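Local coordinates for protein crustacyanin (PDB 1I4U) that binds the carotenoid astaxanthin as a lipocalin subunit of crustacyanin, the complex that gives the lobster carapace its blue colour, at residues D1-P4 / D5-P9; T167-G170 / S171-Y175. All coordinates share one frame; numbering follows the deposited sequence.

Contact 1: D1-P4 / D5-P9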
loop_
_atom_site.group_PDB
_atom_site.type_symbol
_atom_site.label_atom_id
_atom_site.label_comp_id
_atom_site.label_asym_id
_atom_site.label_seq_id
_atom_site.Cartn_x
_atom_site.Cartn_y
_atom_site.Cartn_z
ATOM N N ASP A 1 26.667 -6.039 3.772
ATOM C CA ASP A 1 25.472 -6.226 2.954
ATOM C C ASP A 1 24.914 -4.898 2.452
ATOM O O ASP A 1 24.996 -3.808 3.015
ATOM C CB ASP A 1 24.489 -7.084 3.750
ATOM C CG ASP A 1 24.021 -6.566 5.098
ATOM O OD1 ASP A 1 24.382 -5.424 5.544
ATOM O OD2 ASP A 1 23.265 -7.355 5.723
ATOM N N LYS A 2 24.310 -4.945 1.276
ATOM C CA LYS A 2 23.791 -3.684 0.705
ATOM C C LYS A 2 22.306 -3.885 0.505
ATOM O O LYS A 2 21.768 -4.969 0.235
ATOM C CB LYS A 2 24.608 -3.341 -0.536
ATOM C CG LYS A 2 24.050 -2.617 -1.729
ATOM C CD LYS A 2 24.332 -1.136 -1.874
ATOM C CE LYS A 2 25.580 -0.562 -1.231
ATOM N NZ LYS A 2 25.373 -0.120 0.181
ATOM N N ILE A 3 21.573 -2.797 0.702
ATOM C CA ILE A 3 20.123 -2.849 0.557
ATOM C C ILE A 3 19.668 -1.643 -0.213
ATOM O O ILE A 3 20.525 -0.732 -0.309
ATOM C CB ILE A 3 19.449 -2.884 1.935
ATOM C CG1 ILE A 3 19.619 -1.574 2.686
ATOM C CG2 ILE A 3 19.925 -4.072 2.767
ATOM C CD1 ILE A 3 18.852 -1.567 3.999
ATOM N N PRO A 4 18.436 -1.588 -0.717
ATOM C CA PRO A 4 18.048 -0.413 -1.512
ATOM C C PRO A 4 18.165 0.866 -0.680
ATOM O O PRO A 4 17.943 0.906 0.543
ATOM C CB PRO A 4 16.600 -0.685 -1.920
ATOM C CG PRO A 4 16.439 -2.157 -1.724
ATOM C CD PRO A 4 17.367 -2.574 -0.599
ATOM N N ASP A 5 18.509 1.944 -1.368
ATOM C CA ASP A 5 18.703 3.225 -0.660
ATOM C C ASP A 5 17.404 3.837 -0.183
ATOM O O ASP A 5 17.410 4.869 0.511
ATOM C CB ASP A 5 19.469 4.176 -1.596
ATOM C CG ASP A 5 18.826 4.451 -2.921
ATOM O OD1 ASP A 5 17.615 4.293 -3.149
ATOM O OD2 ASP A 5 19.562 4.835 -3.841
ATOM N N PHE A 6 16.262 3.256 -0.481
ATOM C CA PHE A 6 14.981 3.707 0.074
ATOM C C PHE A 6 14.533 2.818 1.237
ATOM O O PHE A 6 13.391 3.015 1.720
ATOM C CB PHE A 6 13.929 3.869 -1.012
ATOM C CG PHE A 6 13.675 2.602 -1.815
ATOM C CD1 PHE A 6 12.849 1.599 -1.343
ATOM C CD2 PHE A 6 14.305 2.423 -3.033
ATOM C CE1 PHE A 6 12.629 0.425 -2.027
ATOM C CE2 PHE A 6 14.091 1.240 -3.746
ATOM C CZ PHE A 6 13.269 0.248 -3.242
ATOM N N VAL A 7 15.361 1.892 1.676
ATOM C CA VAL A 7 15.091 1.137 2.890
ATOM C C VAL A 7 16.080 1.627 3.948
ATOM O O VAL A 7 17.273 1.395 3.859
ATOM C CB VAL A 7 15.210 -0.373 2.654
ATOM C CG1 VAL A 7 14.931 -1.143 3.928
ATOM C CG2 VAL A 7 14.251 -0.815 1.545
ATOM N N VAL A 8 15.602 2.328 4.969
ATOM C CA VAL A 8 16.418 3.159 5.828
ATOM C C VAL A 8 16.291 2.714 7.263
ATOM O O VAL A 8 15.148 2.510 7.730
ATOM C CB VAL A 8 15.987 4.652 5.699
ATOM C CG1 VAL A 8 16.806 5.571 6.608
ATOM C CG2 VAL A 8 16.048 5.101 4.249
ATOM N N PRO A 9 17.358 2.562 8.034
ATOM C CA PRO A 9 17.177 2.229 9.458
ATOM C C PRO A 9 16.304 3.239 10.188
ATOM O O PRO A 9 16.299 4.423 9.865
ATOM C CB PRO A 9 18.591 2.303 10.026
ATOM C CG PRO A 9 19.429 1.962 8.821
ATOM C CD PRO A 9 18.783 2.666 7.653
#
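One face of the Phe6 ring receives Pro4, whose CB stands 3.6 Å above the ring plane and somewhat toward the rim, on the side of CE2 and CZ. With CB 3.8 Å from the ring centroid and 19° off the normal, this is a CH-pi contact of a proline with the aromatic residue two places on. Phe6 reaches it because chi1 of 57° sets CG between its own backbone N and carbonyl carbon. The ring also touches Asn42, Pro44 and Arg163 in neighbouring loops. Replacing the phenylalanine by an alanine would remove the ring, and Pro4 CB would probably lose its aromatic partner, with a gap opening beside those loop residues.

The backbone makes a type I beta turn from Pro4 to Val7, closed by a nearly straight bond from Val7 N to Pro4 O (3.0 Å, 163°), and leads into strand 7-9, paired with strand 128-137. Val7 spreads its two methyls between two partners: CG1, anti to the backbone N, meets Ile3 CD1 at 3.9 Å, the two side chains crossing at about a right angle, while CG2 lies alongside the Pro4 ring. Asp5 turns its carboxylate elsewhere, to Asn42. A single backbone bond thus sets the turn, and the side chains of the two segments meet through apolar groups alone, with no charge pair between them.

Contact 2: T167-G170 / S171-Y175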
loop_
_atom_site.group_PDB
_atom_site.type_symbol
_atom_site.label_atom_id
_atom_site.label_comp_id
_atom_site.label_asym_id
_atom_site.label_seq_id
_atom_site.Cartn_x
_atom_site.Cartn_y
_atom_site.Cartn_z
ATOM N N THR A 167 13.150 14.415 -12.965
ATOM C CA THR A 167 12.317 13.712 -13.949
ATOM C C THR A 167 12.353 14.471 -15.247
ATOM O O THR A 167 12.296 15.706 -15.304
ATOM C CB THR A 167 10.872 13.689 -13.413
ATOM O OG1 THR A 167 11.009 13.003 -12.188
ATOM C CG2 THR A 167 9.878 13.051 -14.391
ATOM N N VAL A 168 12.432 13.758 -16.337
ATOM C CA VAL A 168 12.360 14.397 -17.658
ATOM C C VAL A 168 11.036 15.131 -17.824
ATOM O O VAL A 168 9.978 14.551 -17.659
ATOM C CB VAL A 168 12.541 13.359 -18.760
ATOM C CG1 VAL A 168 12.325 14.003 -20.124
ATOM C CG2 VAL A 168 13.893 12.666 -18.651
ATOM N N GLN A 169 11.126 16.408 -18.168
ATOM C CA GLN A 169 9.986 17.254 -18.465
ATOM C C GLN A 169 10.379 18.224 -19.573
ATOM O O GLN A 169 11.560 18.345 -19.937
ATOM C CB GLN A 169 9.549 18.041 -17.228
ATOM C CG GLN A 169 9.101 17.202 -16.045
ATOM C CD GLN A 169 7.774 16.527 -16.224
ATOM O OE1 GLN A 169 7.094 16.594 -17.251
ATOM N NE2 GLN A 169 7.330 15.839 -15.165
ATOM N N GLY A 170 9.393 18.923 -20.110
ATOM C CA GLY A 170 9.522 20.038 -21.027
ATOM C C GLY A 170 9.164 19.763 -22.420
ATOM O O GLY A 170 8.310 18.910 -22.715
ATOM N N SER A 171 9.801 20.472 -23.337
ATOM C CA SER A 171 9.283 20.581 -24.713
ATOM C C SER A 171 9.381 19.256 -25.457
ATOM O O SER A 171 8.685 19.071 -26.468
ATOM C CB SER A 171 9.928 21.782 -25.397
ATOM O OG SER A 171 11.318 21.502 -25.541
ATOM N N SER A 172 10.180 18.285 -25.023
ATOM C CA SER A 172 10.244 16.964 -25.595
ATOM C C SER A 172 9.080 16.056 -25.196
ATOM O O SER A 172 8.933 14.954 -25.727
ATOM C CB SER A 172 11.524 16.202 -25.227
ATOM O OG SER A 172 11.553 15.724 -23.885
ATOM N N CYS A 173 8.274 16.481 -24.256
ATOM C CA CYS A 173 7.161 15.681 -23.745
ATOM C C CYS A 173 5.891 15.934 -24.541
ATOM O O CYS A 173 5.553 17.104 -24.782
ATOM C CB CYS A 173 6.880 16.046 -22.297
ATOM S SG CYS A 173 8.185 15.526 -21.174
ATOM N N PRO A 174 5.174 14.885 -24.915
ATOM C CA PRO A 174 3.933 15.035 -25.689
ATOM C C PRO A 174 2.734 15.289 -24.784
ATOM O O PRO A 174 1.749 14.530 -24.765
ATOM C CB PRO A 174 3.821 13.706 -26.426
ATOM C CG PRO A 174 4.345 12.734 -25.406
ATOM C CD PRO A 174 5.483 13.457 -24.734
ATOM N N TYR A 175 2.759 16.396 -24.062
ATOM C CA TYR A 175 1.729 16.663 -23.066
ATOM C C TYR A 175 0.329 16.750 -23.669
ATOM O O TYR A 175 -0.623 16.294 -23.048
ATOM C CB TYR A 175 2.087 17.942 -22.338
ATOM C CG TYR A 175 3.318 17.973 -21.493
ATOM C CD1 TYR A 175 3.624 17.033 -20.518
ATOM C CD2 TYR A 175 4.204 19.015 -21.604
ATOM C CE1 TYR A 175 4.770 17.109 -19.736
ATOM C CE2 TYR A 175 5.332 19.140 -20.837
ATOM C CZ TYR A 175 5.617 18.171 -19.906
ATOM O OH TYR A 175 6.748 18.355 -19.147
HETATM O O HOH W 1 12.125 18.131 -22.699
#
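A type I beta turn from Gly170 to Cys173 reverses the chain, closed by Cys173 N on Gly170 O at 2.9 Å, and glycine suits its first position because the backbone angles there would jam a side chain against the preceding carbonyl oxygen. The Tyr175 hydroxyl reaches back over this turn and serves both as acceptor and donor. It takes the N-H of Gly170 along an almost straight line (2.9 Å, 170°) and gives its proton to Gln169 OE1 at 2.6 Å. That oxygen sits at the ring edge, near the ring plane, with the amide turned 26° from it; the glutamine chain bends at chi2 (-72°), which brings OE1 to the hydroxyl, while NE2 is bonded to Gln37 O and Val52 O. Cys173 CB lies 3.4 Å above one face of the tyrosine ring, toward the rim. One water bridges Gln169 O to both N and OG of Ser172. Cys173 SG passes 3.7 Å from Gln169 CA and forms the disulfide with Cys51. The arrangement is a beta turn leading into helix 175-178, with Pro174 at the N-cap, by which the C-terminal segment of this lipocalin is fastened to its barrel.

In the fold
Contacts 1 and 2 illustrate how a beta barrel can secure chain ends that extend beyond its main strands. Each is a type I turn at the protein surface, one near the N-terminus and the other near the C-terminus; their centres are 31 Å apart and their nearest atoms about 14 Å, so they do not touch. They are joined through the sheet: strand 7-9 pairs with strand 128-137, which pairs with strand 33-41, and this in turn pairs with strand 164-166, just ahead of contact 2. Their means differ, since 1-9 combines a turn bond, apolar touches and strand pairing, whereas 167-175 adds a disulfide and side-chain hydrogen bonds between its own segments.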